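Side-chain contacts in glucosamine kinase (Streptacidiphilus jiangxiensis, PDB 6HWJ), which catalyses the magnesium-dependent transfer of phosphate from ATP to D-glucosamine, giving D-glucosamine 6-phosphate, and acts more weakly on glucose: residues 1-5 with 6-10; 299-303 with 304-308; 239-243 with 244-248; 382-386 with 387-391; 172-176 with 177-181. All coordinates share one frame; numbering follows the deposited sequence.

Interaction 1: 1-5 with 6-10; sequences MTPNW and SELVA
Asn4 bends its side-chain amide over the first turn of helix 5-11 and meets the backbone and CG of Glu7. A chi1 near +60° (58°) folds OD1 back over the helix end. There Asn4 OD1 accepts from Glu7 N at 2.7 Å, the donor lying almost on the extended CG-OD1 line. Glu7 returns the bond: Glu7 OE2 accepts a hydrogen bond from Asn4 N at 3.0 Å, through its anti lone pair, so the two residues form a capping box with Asn4 as N-cap. Amide and carboxylate do not lie flat on each other; their planes stand 61° apart. Pro3 closes one flank, its CB 3.6 Å from Glu7 CB, while its CG reaches Leu8 CD2 at 4.1 Å, the two side chains crossing at about a right angle. Within the helix, Leu8 N bonds to Asn4 O and Val9 N to Trp5 O. The Trp5 indole packs on strands 34-42, 45-51, 57-65 and 69-72 and makes a cation-pi contact with Arg64, which also donates to Pro3 O. The reciprocal bonds give the N-H groups of both Asn4 and Glu7 a side-chain acceptor at the helix start, and the negative Glu7 carboxylate at the N-terminus would be favoured by the helix dipole.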
# COMPACT_ATOMS: atom_id res chain seq x y z
N MET A 1 25.59 11.59 -37.15
CA MET A 1 25.23 10.42 -36.30
C MET A 1 23.95 10.70 -35.53
O MET A 1 23.62 11.86 -35.25
CB MET A 1 26.36 10.10 -35.33
N THR A 2 23.22 9.64 -35.19
CA THR A 2 22.01 9.81 -34.39
C THR A 2 22.36 10.50 -33.08
O THR A 2 23.39 10.18 -32.46
CB THR A 2 21.35 8.47 -34.11
OG1 THR A 2 22.35 7.47 -33.88
CG2 THR A 2 20.45 8.05 -35.28
N PRO A 3 21.55 11.45 -32.62
CA PRO A 3 21.84 12.09 -31.33
C PRO A 3 21.90 11.04 -30.23
O PRO A 3 21.37 9.93 -30.35
CB PRO A 3 20.67 13.06 -31.13
CG PRO A 3 20.07 13.24 -32.48
CD PRO A 3 20.30 11.95 -33.21
N ASN A 4 22.57 11.40 -29.15
CA ASN A 4 22.49 10.58 -27.96
C ASN A 4 21.10 10.75 -27.33
O ASN A 4 20.30 11.60 -27.74
CB ASN A 4 23.59 10.95 -26.97
CG ASN A 4 23.56 12.40 -26.57
OD1 ASN A 4 22.51 13.02 -26.52
ND2 ASN A 4 24.73 12.95 -26.28
N TRP A 5 20.82 9.93 -26.33
CA TRP A 5 19.53 10.00 -25.66
C TRP A 5 19.29 11.38 -25.07
O TRP A 5 18.16 11.88 -25.09
CB TRP A 5 19.45 8.94 -24.57
CG TRP A 5 19.29 7.54 -25.06
CD1 TRP A 5 20.27 6.59 -25.16
CD2 TRP A 5 18.08 6.90 -25.48
NE1 TRP A 5 19.74 5.42 -25.60
CE2 TRP A 5 18.40 5.57 -25.81
CE3 TRP A 5 16.75 7.32 -25.60
CZ2 TRP A 5 17.45 4.67 -26.27
CZ3 TRP A 5 15.81 6.42 -26.05
CH2 TRP A 5 16.16 5.11 -26.38
N SER A 6 20.34 12.02 -24.54
CA SER A 6 20.18 13.34 -23.94
C SER A 6 19.67 14.36 -24.95
O SER A 6 18.78 15.15 -24.64
CB SER A 6 21.52 13.83 -23.35
OG SER A 6 22.01 12.90 -22.39
N GLU A 7 20.25 14.37 -26.15
CA GLU A 7 19.83 15.32 -27.17
C GLU A 7 18.43 15.02 -27.67
O GLU A 7 17.66 15.94 -27.98
CB GLU A 7 20.80 15.29 -28.36
CG GLU A 7 22.23 15.69 -28.04
CD GLU A 7 23.16 15.43 -29.22
OE1 GLU A 7 23.61 16.40 -29.86
OE2 GLU A 7 23.41 14.24 -29.52
N LEU A 8 18.07 13.74 -27.78
CA LEU A 8 16.71 13.40 -28.19
C LEU A 8 15.70 13.89 -27.15
O LEU A 8 14.64 14.42 -27.51
CB LEU A 8 16.58 11.89 -28.40
CG LEU A 8 17.21 11.31 -29.67
CD1 LEU A 8 17.13 9.78 -29.62
CD2 LEU A 8 16.55 11.83 -30.95
N VAL A 9 15.99 13.70 -25.87
CA VAL A 9 15.03 14.10 -24.84
C VAL A 9 14.96 15.62 -24.75
O VAL A 9 13.88 16.20 -24.62
CB VAL A 9 15.40 13.46 -23.49
CG1 VAL A 9 14.51 13.98 -22.38
CG2 VAL A 9 15.28 11.94 -23.57
N ALA A 10 16.11 16.30 -24.83
CA ALA A 10 16.11 17.75 -24.80
C ALA A 10 15.32 18.33 -25.97
O ALA A 10 14.71 19.39 -25.83
CB ALA A 10 17.54 18.29 -24.82

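Interaction 2: 299-303 with 304-308; sequences GDFHV and GQILR. With MG (magnesium ion), chain C.
One of the two magnesium sites of this kinase is built on a short 3-10 turn that leads into strand 306-309, and Gln305 at the end of that turn supplies a metal ligand. Gln305 OE1 binds the magnesium ion at 2.1 Å; three waters and Asp317 are its other modelled ligands. The other end of the same amide is tied down: Gln305 NE2 donates to Asp300 O at 2.9 Å, with the acceptor within 3° of the amide plane and the donor in the carbonyl plane. One end on the metal and one on the backbone fix the rotation of the amide, and the bend at chi2 (-70°) folds the chain back to reach both. Asp300, which binds D-glucosamine, is thereby joined to the metal ligand through its own main chain. Its carboxylate stands nearly perpendicular to the Gln305 amide. The imidazole of His302 lies over Gln305, whose CG sits above the ring centre, 3.7 Å from the centroid, in a CH-pi contact; ring and amide planes are stacked, 22° apart. At the edge of that ring, His302 ND1 takes a weak bond from Gly304 N. The turn itself is closed by Gln305 N to His302 O and Ile306 N to Val303 O. Phe301 CE1 meets Ile306 CD1 at 3.9 Å; both residues pack on helix 212-234, and Phe301 also on helix 335-356. A metal-bound water, 2.2 Å from the magnesium ion, also donates to Gly304 O at 2.8 Å.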
# COMPACT_ATOMS: atom_id res chain seq x y z
N GLY A 299 1.83 -0.14 6.01
CA GLY A 299 1.48 1.26 6.14
C GLY A 299 0.13 1.65 5.58
O GLY A 299 -0.30 2.78 5.80
N ASP A 300 -0.54 0.75 4.88
CA ASP A 300 -1.88 1.01 4.36
C ASP A 300 -2.61 -0.32 4.30
O ASP A 300 -3.12 -0.75 3.26
CB ASP A 300 -1.81 1.70 2.99
CG ASP A 300 -3.18 2.12 2.47
OD1 ASP A 300 -4.07 2.38 3.29
OD2 ASP A 300 -3.34 2.16 1.24
N PHE A 301 -2.63 -1.01 5.44
CA PHE A 301 -2.90 -2.45 5.52
C PHE A 301 -4.36 -2.66 5.86
O PHE A 301 -4.83 -2.18 6.90
CB PHE A 301 -1.96 -3.08 6.55
CG PHE A 301 -1.84 -4.57 6.45
CD1 PHE A 301 -1.43 -5.18 5.27
CD2 PHE A 301 -2.08 -5.36 7.55
CE1 PHE A 301 -1.30 -6.54 5.20
CE2 PHE A 301 -1.96 -6.74 7.46
CZ PHE A 301 -1.56 -7.32 6.28
N HIS A 302 -5.07 -3.39 5.00
CA HIS A 302 -6.48 -3.69 5.20
C HIS A 302 -6.84 -4.80 4.21
O HIS A 302 -6.03 -5.18 3.36
CB HIS A 302 -7.35 -2.44 5.01
CG HIS A 302 -7.21 -1.79 3.68
ND1 HIS A 302 -7.84 -2.26 2.55
CD2 HIS A 302 -6.51 -0.69 3.28
CE1 HIS A 302 -7.54 -1.48 1.52
NE2 HIS A 302 -6.73 -0.53 1.94
N VAL A 303 -8.07 -5.31 4.33
CA VAL A 303 -8.42 -6.51 3.56
C VAL A 303 -8.39 -6.23 2.07
O VAL A 303 -8.24 -7.16 1.27
CB VAL A 303 -9.81 -7.07 3.96
CG1 VAL A 303 -9.85 -7.39 5.43
CG2 VAL A 303 -10.92 -6.10 3.56
N GLY A 304 -8.58 -4.98 1.66
CA GLY A 304 -8.50 -4.64 0.25
C GLY A 304 -7.12 -4.80 -0.35
O GLY A 304 -6.99 -4.74 -1.57
N GLN A 305 -6.09 -4.95 0.48
CA GLN A 305 -4.72 -5.13 0.01
C GLN A 305 -4.34 -6.61 -0.05
O GLN A 305 -3.18 -6.93 -0.30
CB GLN A 305 -3.73 -4.41 0.91
CG GLN A 305 -4.09 -2.96 1.26
CD GLN A 305 -3.99 -2.02 0.09
OE1 GLN A 305 -4.22 -2.41 -1.07
NE2 GLN A 305 -3.62 -0.76 0.37
N ILE A 306 -5.29 -7.51 0.22
CA ILE A 306 -5.01 -8.95 0.24
C ILE A 306 -5.78 -9.61 -0.89
O ILE A 306 -7.02 -9.61 -0.90
CB ILE A 306 -5.38 -9.60 1.59
CG1 ILE A 306 -4.76 -8.83 2.77
CG2 ILE A 306 -4.94 -11.07 1.59
CD1 ILE A 306 -3.24 -8.92 2.86
N LEU A 307 -5.04 -10.18 -1.84
CA LEU A 307 -5.62 -11.00 -2.88
C LEU A 307 -5.71 -12.45 -2.41
O LEU A 307 -4.83 -12.93 -1.70
CB LEU A 307 -4.77 -10.92 -4.14
CG LEU A 307 -4.46 -9.49 -4.61
CD1 LEU A 307 -3.50 -9.52 -5.79
CD2 LEU A 307 -5.73 -8.75 -4.97
N ARG A 308 -6.79 -13.13 -2.80
CA ARG A 308 -6.97 -14.54 -2.48
C ARG A 308 -7.43 -15.30 -3.71
O ARG A 308 -8.36 -14.86 -4.39
CB ARG A 308 -7.99 -14.74 -1.34
CG ARG A 308 -8.01 -16.15 -0.82
CD ARG A 308 -8.95 -16.33 0.34
NE ARG A 308 -10.34 -16.42 -0.07
CZ ARG A 308 -11.35 -16.57 0.79
NH1 ARG A 308 -12.59 -16.64 0.34
NH2 ARG A 308 -11.12 -16.67 2.09
MG MG C . -4.64 -1.16 -2.68
O HOH W 1 -6.61 -2.16 -2.69
O HOH W 2 -4.20 -2.72 -3.92
O HOH W 3 -5.33 -0.42 -4.60

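Interaction 3: 239-243 with 244-248; sequences TPATA and ADVAA
The chain leaves strand 239-240 extended and turns into helix 243-263 at Thr242, whose O accepts from Val246 N at 3.1 Å, followed by Ala247 N to Ala243 O. Thr242 is the N-cap, and with Asp245 it makes a capping box. Its chi1 of 60° sets the hydroxyl facing the first turn, and Asp245 N donates to Thr242 OG1 at 3.1 Å. In return Thr242 N points almost straight at Asp245 OD2, 3.0 Å away with an angle of 173° at the hydrogen, and meets that oxygen from above the carboxylate plane, 37° out of it. Asp245 OD2 also lies 3.6 Å from Ala241 CA, so the carboxylate rests alongside the incoming chain. On the buried flank Ala241 CB touches Val246 CG1 at 4.2 Å, joining the end of the strand to the helix, while the Ala241 backbone pairs with Gly291 and Thr292. Each residue of the box thus satisfies the other's amide N-H, and the Asp245 carboxylate divides its work: OD2 serves the cap, while OD1 bonds a hydroxyl of a buffer molecule, probably from the crystallisation liquor.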
# COMPACT_ATOMS: atom_id res chain seq x y z
N THR A 239 13.79 1.11 14.92
CA THR A 239 14.14 2.42 15.47
C THR A 239 13.23 2.70 16.66
O THR A 239 11.99 2.67 16.50
CB THR A 239 14.00 3.52 14.42
OG1 THR A 239 14.80 3.21 13.27
CG2 THR A 239 14.42 4.85 15.00
N PRO A 240 13.76 2.99 17.85
CA PRO A 240 12.88 3.35 18.98
C PRO A 240 12.18 4.68 18.73
O PRO A 240 12.81 5.67 18.35
CB PRO A 240 13.84 3.44 20.17
CG PRO A 240 15.10 2.75 19.74
CD PRO A 240 15.18 2.93 18.24
N ALA A 241 10.86 4.69 18.91
CA ALA A 241 10.12 5.93 18.89
C ALA A 241 10.64 6.87 19.98
O ALA A 241 10.97 6.45 21.08
CB ALA A 241 8.63 5.67 19.10
N THR A 242 10.72 8.16 19.65
CA THR A 242 11.17 9.16 20.59
C THR A 242 9.98 9.78 21.31
O THR A 242 8.83 9.61 20.91
CB THR A 242 11.98 10.25 19.87
OG1 THR A 242 11.15 10.87 18.88
CG2 THR A 242 13.20 9.64 19.19
N ALA A 243 10.28 10.52 22.39
CA ALA A 243 9.24 11.30 23.04
C ALA A 243 8.55 12.22 22.05
O ALA A 243 7.31 12.33 22.04
CB ALA A 243 9.84 12.12 24.19
N ALA A 244 9.32 12.89 21.19
CA ALA A 244 8.73 13.77 20.19
C ALA A 244 7.84 13.01 19.24
O ALA A 244 6.79 13.52 18.82
CB ALA A 244 9.83 14.51 19.43
N ASP A 245 8.23 11.79 18.86
CA ASP A 245 7.41 10.98 17.97
C ASP A 245 6.03 10.73 18.57
O ASP A 245 5.00 11.03 17.95
CB ASP A 245 8.09 9.64 17.68
CG ASP A 245 9.27 9.77 16.74
OD1 ASP A 245 9.30 10.73 15.94
OD2 ASP A 245 10.17 8.90 16.80
N VAL A 246 5.98 10.18 19.79
CA VAL A 246 4.69 9.81 20.36
C VAL A 246 3.87 11.05 20.65
O VAL A 246 2.64 11.05 20.51
CB VAL A 246 4.87 8.94 21.62
CG1 VAL A 246 5.63 7.67 21.27
CG2 VAL A 246 5.58 9.71 22.73
N ALA A 247 4.54 12.14 21.06
CA ALA A 247 3.83 13.40 21.25
C ALA A 247 3.21 13.89 19.94
O ALA A 247 2.06 14.34 19.92
CB ALA A 247 4.78 14.45 21.82
N ALA A 248 3.96 13.80 18.84
CA ALA A 248 3.40 14.15 17.53
C ALA A 248 2.21 13.27 17.18
O ALA A 248 1.23 13.75 16.60
CB ALA A 248 4.48 14.01 16.45

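Interaction 4: 382-386 with 387-391; sequences TTLAR and LDADD
Leu384 O is gripped by two backbone amides at the end of helix 362-386: Ala389 N at 2.8 Å, nearly straight, and Leu387 N, by a weak bond at 3.2 Å. The first of these, together with Asp388 N to Ala385 O at 2.9 Å, makes a Schellman motif, with Asp388 as the C-prime residue at positive phi (50°). Leu387 N also keeps the last regular helical bond, to Thr383 O. Folding the chain back lays Ala389 against the final turn, where its CB meets Leu384 CD2 at 4.1 Å and its carbonyl O faces both methyls of that leucine. Leu384 continues this apolar side toward Leu392, Phe393 and Ala227 of helix 212-234. Thr383 and Leu387, four residues apart, lie side by side, pointing the same way, with methyl CG2 of Thr383 3.9 Å from Leu387 CD1. The Thr383 hydroxyl is engaged instead with Ala379 O and Thr224. The reversal thus stops the helix and starts the chain toward helix 398-416. Beyond it, the Asp390 carboxylate turns back over Ala385, Asp390 OD2 lying 3.0 Å from Ala385 CB.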
# COMPACT_ATOMS: atom_id res chain seq x y z
N THR A 382 1.12 -15.98 17.90
CA THR A 382 1.73 -17.30 17.82
C THR A 382 2.79 -17.36 16.72
O THR A 382 3.86 -17.94 16.92
CB THR A 382 0.65 -18.36 17.57
OG1 THR A 382 -0.34 -18.29 18.59
CG2 THR A 382 1.25 -19.77 17.58
N THR A 383 2.51 -16.77 15.56
CA THR A 383 3.48 -16.78 14.47
C THR A 383 4.70 -15.93 14.79
O THR A 383 5.85 -16.38 14.59
CB THR A 383 2.81 -16.34 13.18
OG1 THR A 383 1.74 -17.24 12.86
CG2 THR A 383 3.81 -16.33 12.01
N LEU A 384 4.50 -14.72 15.34
CA LEU A 384 5.65 -13.94 15.77
C LEU A 384 6.53 -14.74 16.73
O LEU A 384 7.76 -14.70 16.64
CB LEU A 384 5.22 -12.64 16.44
CG LEU A 384 4.72 -11.51 15.55
CD1 LEU A 384 4.50 -10.25 16.41
CD2 LEU A 384 5.68 -11.20 14.42
N ALA A 385 5.91 -15.46 17.67
CA ALA A 385 6.70 -16.23 18.63
C ALA A 385 7.42 -17.39 17.94
O ALA A 385 8.60 -17.64 18.21
CB ALA A 385 5.80 -16.76 19.75
N ARG A 386 6.74 -18.08 17.03
CA ARG A 386 7.39 -19.14 16.26
C ARG A 386 8.59 -18.61 15.47
O ARG A 386 9.56 -19.34 15.26
CB ARG A 386 6.37 -19.77 15.31
CG ARG A 386 6.85 -21.00 14.59
CD ARG A 386 5.72 -21.62 13.76
NE ARG A 386 6.03 -23.00 13.38
CZ ARG A 386 5.21 -23.78 12.68
NH1 ARG A 386 4.02 -23.34 12.29
NH2 ARG A 386 5.58 -25.02 12.39
N LEU A 387 8.53 -17.36 15.04
CA LEU A 387 9.62 -16.74 14.30
C LEU A 387 10.59 -15.97 15.20
O LEU A 387 11.45 -15.25 14.69
CB LEU A 387 9.06 -15.79 13.23
CG LEU A 387 8.13 -16.46 12.21
CD1 LEU A 387 7.50 -15.44 11.29
CD2 LEU A 387 8.88 -17.51 11.40
N ASP A 388 10.45 -16.09 16.52
CA ASP A 388 11.29 -15.37 17.47
C ASP A 388 11.34 -13.88 17.13
O ASP A 388 12.41 -13.26 17.07
CB ASP A 388 12.70 -15.96 17.51
CG ASP A 388 12.71 -17.39 18.04
OD1 ASP A 388 11.97 -17.67 19.01
OD2 ASP A 388 13.46 -18.22 17.48
N ALA A 389 10.16 -13.29 16.90
CA ALA A 389 10.02 -11.88 16.58
C ALA A 389 8.97 -11.23 17.47
O ALA A 389 8.32 -10.25 17.07
CB ALA A 389 9.65 -11.70 15.11
N ASP A 390 8.79 -11.74 18.69
CA ASP A 390 7.72 -11.28 19.56
C ASP A 390 7.81 -9.78 19.84
O ASP A 390 6.78 -9.10 19.97
CB ASP A 390 7.76 -12.03 20.90
CG ASP A 390 7.92 -13.53 20.73
OD1 ASP A 390 9.03 -13.97 20.34
OD2 ASP A 390 6.95 -14.26 20.99
N ASP A 391 9.03 -9.25 19.94
CA ASP A 391 9.25 -7.91 20.49
C ASP A 391 8.95 -6.78 19.51
O ASP A 391 9.02 -5.61 19.91
CB ASP A 391 10.70 -7.78 20.98
CG ASP A 391 11.71 -8.25 19.96
OD1 ASP A 391 11.31 -8.61 18.83
OD2 ASP A 391 12.92 -8.28 20.28

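Interaction 5: 172-176 with 177-181; sequences LAEGA and QPVLL
Leu172 and Val179 form the close end of this beta hairpin, an antiparallel hydrogen-bonded pair that joins strands 166-172 and 179-186. Leu172 N donates to Val179 O at 2.8 Å, and Val179 N returns to Leu172 O at 3.0 Å on a lone pair, both donors in the carbonyl planes. Leu172 and Val179 share one face of the sheet, Leu172 CB 4.1 Å from Val179 CB. Leu181 joins them there, its CD1 4.1 Å from Leu172 CB, so three buried apolar residues meet at the root of the hairpin. Pro178 adds a CA-H...O contact, Pro178 CA to Leu172 O at 3.4 Å. Beyond this pair the chain opens into a loop through Gly175, which has positive phi, and Ala176; both are exposed, and no backbone hydrogen bond crosses the loop. Between root and loop, Glu174 slants across Val179, and its CG rests 3.8 Å from Val179 CG2. Extended beyond CG, the Glu174 chain carries its carboxylate past the valine to reach Arg57, in a salt bridge, and the backbone N of Gly142. The two strands of the hairpin are inner strands of the six-stranded antiparallel sheet: strand 98-102 flanks 166-172, and strand 130-134 flanks 179-186. Strand 57-65 and strand 137-138 pack on the face bearing Leu172, Val179 and Leu181, while helix 148-157 meets Leu180.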
# COMPACT_ATOMS: atom_id res chain seq x y z
N LEU A 172 16.78 3.83 -8.67
CA LEU A 172 17.79 4.84 -8.89
C LEU A 172 18.56 5.00 -7.59
O LEU A 172 17.95 5.23 -6.54
CB LEU A 172 17.13 6.15 -9.31
CG LEU A 172 18.02 7.31 -9.78
CD1 LEU A 172 18.58 7.08 -11.16
CD2 LEU A 172 17.20 8.59 -9.74
N ALA A 173 19.87 4.84 -7.65
CA ALA A 173 20.71 4.82 -6.45
C ALA A 173 20.93 6.26 -6.01
O ALA A 173 21.80 6.96 -6.53
CB ALA A 173 22.03 4.12 -6.72
N GLU A 174 20.14 6.71 -5.04
CA GLU A 174 20.27 8.06 -4.50
C GLU A 174 19.42 8.15 -3.24
O GLU A 174 18.53 7.33 -3.01
CB GLU A 174 19.83 9.12 -5.52
CG GLU A 174 18.35 9.02 -5.89
CD GLU A 174 17.84 10.27 -6.58
OE1 GLU A 174 18.41 10.64 -7.64
OE2 GLU A 174 16.89 10.89 -6.05
N GLY A 175 19.71 9.16 -2.43
CA GLY A 175 18.93 9.41 -1.24
C GLY A 175 19.14 8.35 -0.17
O GLY A 175 20.01 7.50 -0.26
N ALA A 176 18.30 8.44 0.86
CA ALA A 176 18.33 7.44 1.92
C ALA A 176 17.93 6.07 1.39
O ALA A 176 18.56 5.06 1.70
CB ALA A 176 17.40 7.86 3.06
N GLN A 177 16.86 6.03 0.59
CA GLN A 177 16.35 4.81 -0.01
C GLN A 177 16.46 4.89 -1.53
O GLN A 177 16.16 5.94 -2.12
CB GLN A 177 14.89 4.58 0.38
CG GLN A 177 14.69 3.82 1.67
CD GLN A 177 15.26 4.56 2.87
OE1 GLN A 177 16.46 4.48 3.14
NE2 GLN A 177 14.39 5.26 3.60
N PRO A 178 16.89 3.83 -2.20
CA PRO A 178 16.81 3.81 -3.66
C PRO A 178 15.40 4.18 -4.12
O PRO A 178 14.41 3.77 -3.52
CB PRO A 178 17.17 2.37 -4.02
CG PRO A 178 18.09 1.95 -2.91
CD PRO A 178 17.55 2.62 -1.67
N VAL A 179 15.34 4.99 -5.16
CA VAL A 179 14.08 5.51 -5.69
C VAL A 179 13.51 4.49 -6.66
O VAL A 179 14.19 4.10 -7.62
CB VAL A 179 14.32 6.87 -6.38
CG1 VAL A 179 13.06 7.32 -7.13
CG2 VAL A 179 14.75 7.91 -5.36
N LEU A 180 12.27 4.10 -6.45
CA LEU A 180 11.62 3.11 -7.30
C LEU A 180 11.29 3.70 -8.66
O LEU A 180 10.64 4.75 -8.75
CB LEU A 180 10.34 2.60 -6.64
CG LEU A 180 9.41 1.73 -7.49
CD1 LEU A 180 10.06 0.40 -7.86
CD2 LEU A 180 8.11 1.47 -6.76
N LEU A 181 11.73 3.01 -9.71
CA LEU A 181 11.40 3.39 -11.08
C LEU A 181 10.47 2.39 -11.74
O LEU A 181 9.62 2.81 -12.54
CB LEU A 181 12.68 3.51 -11.91
CG LEU A 181 13.78 4.43 -11.37
CD1 LEU A 181 14.96 4.45 -12.36
CD2 LEU A 181 13.25 5.82 -11.12

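How the interactions relate
Interaction 2 holds a magnesium ligand, Gln305, and lies closest to the middle of the chain, about 8 Å from its centre; none of the other four touches it or another. Interactions 3, 4 and 5 have centres about 27, 22 and 25 Å from it. Interaction 5 shapes a hairpin of the sheet that also carries Lys133, inferred to bind ATP, whose side chain is about 10 Å from that of Leu181. Interactions 3 and 4, about 9 Å apart at their nearest atoms, begin and end different helices. Interaction 1 caps the N-terminal helix, on the same side of the chain's centre as interaction 5 and opposite interaction 4; its centre is about 43 Å from that of interaction 2.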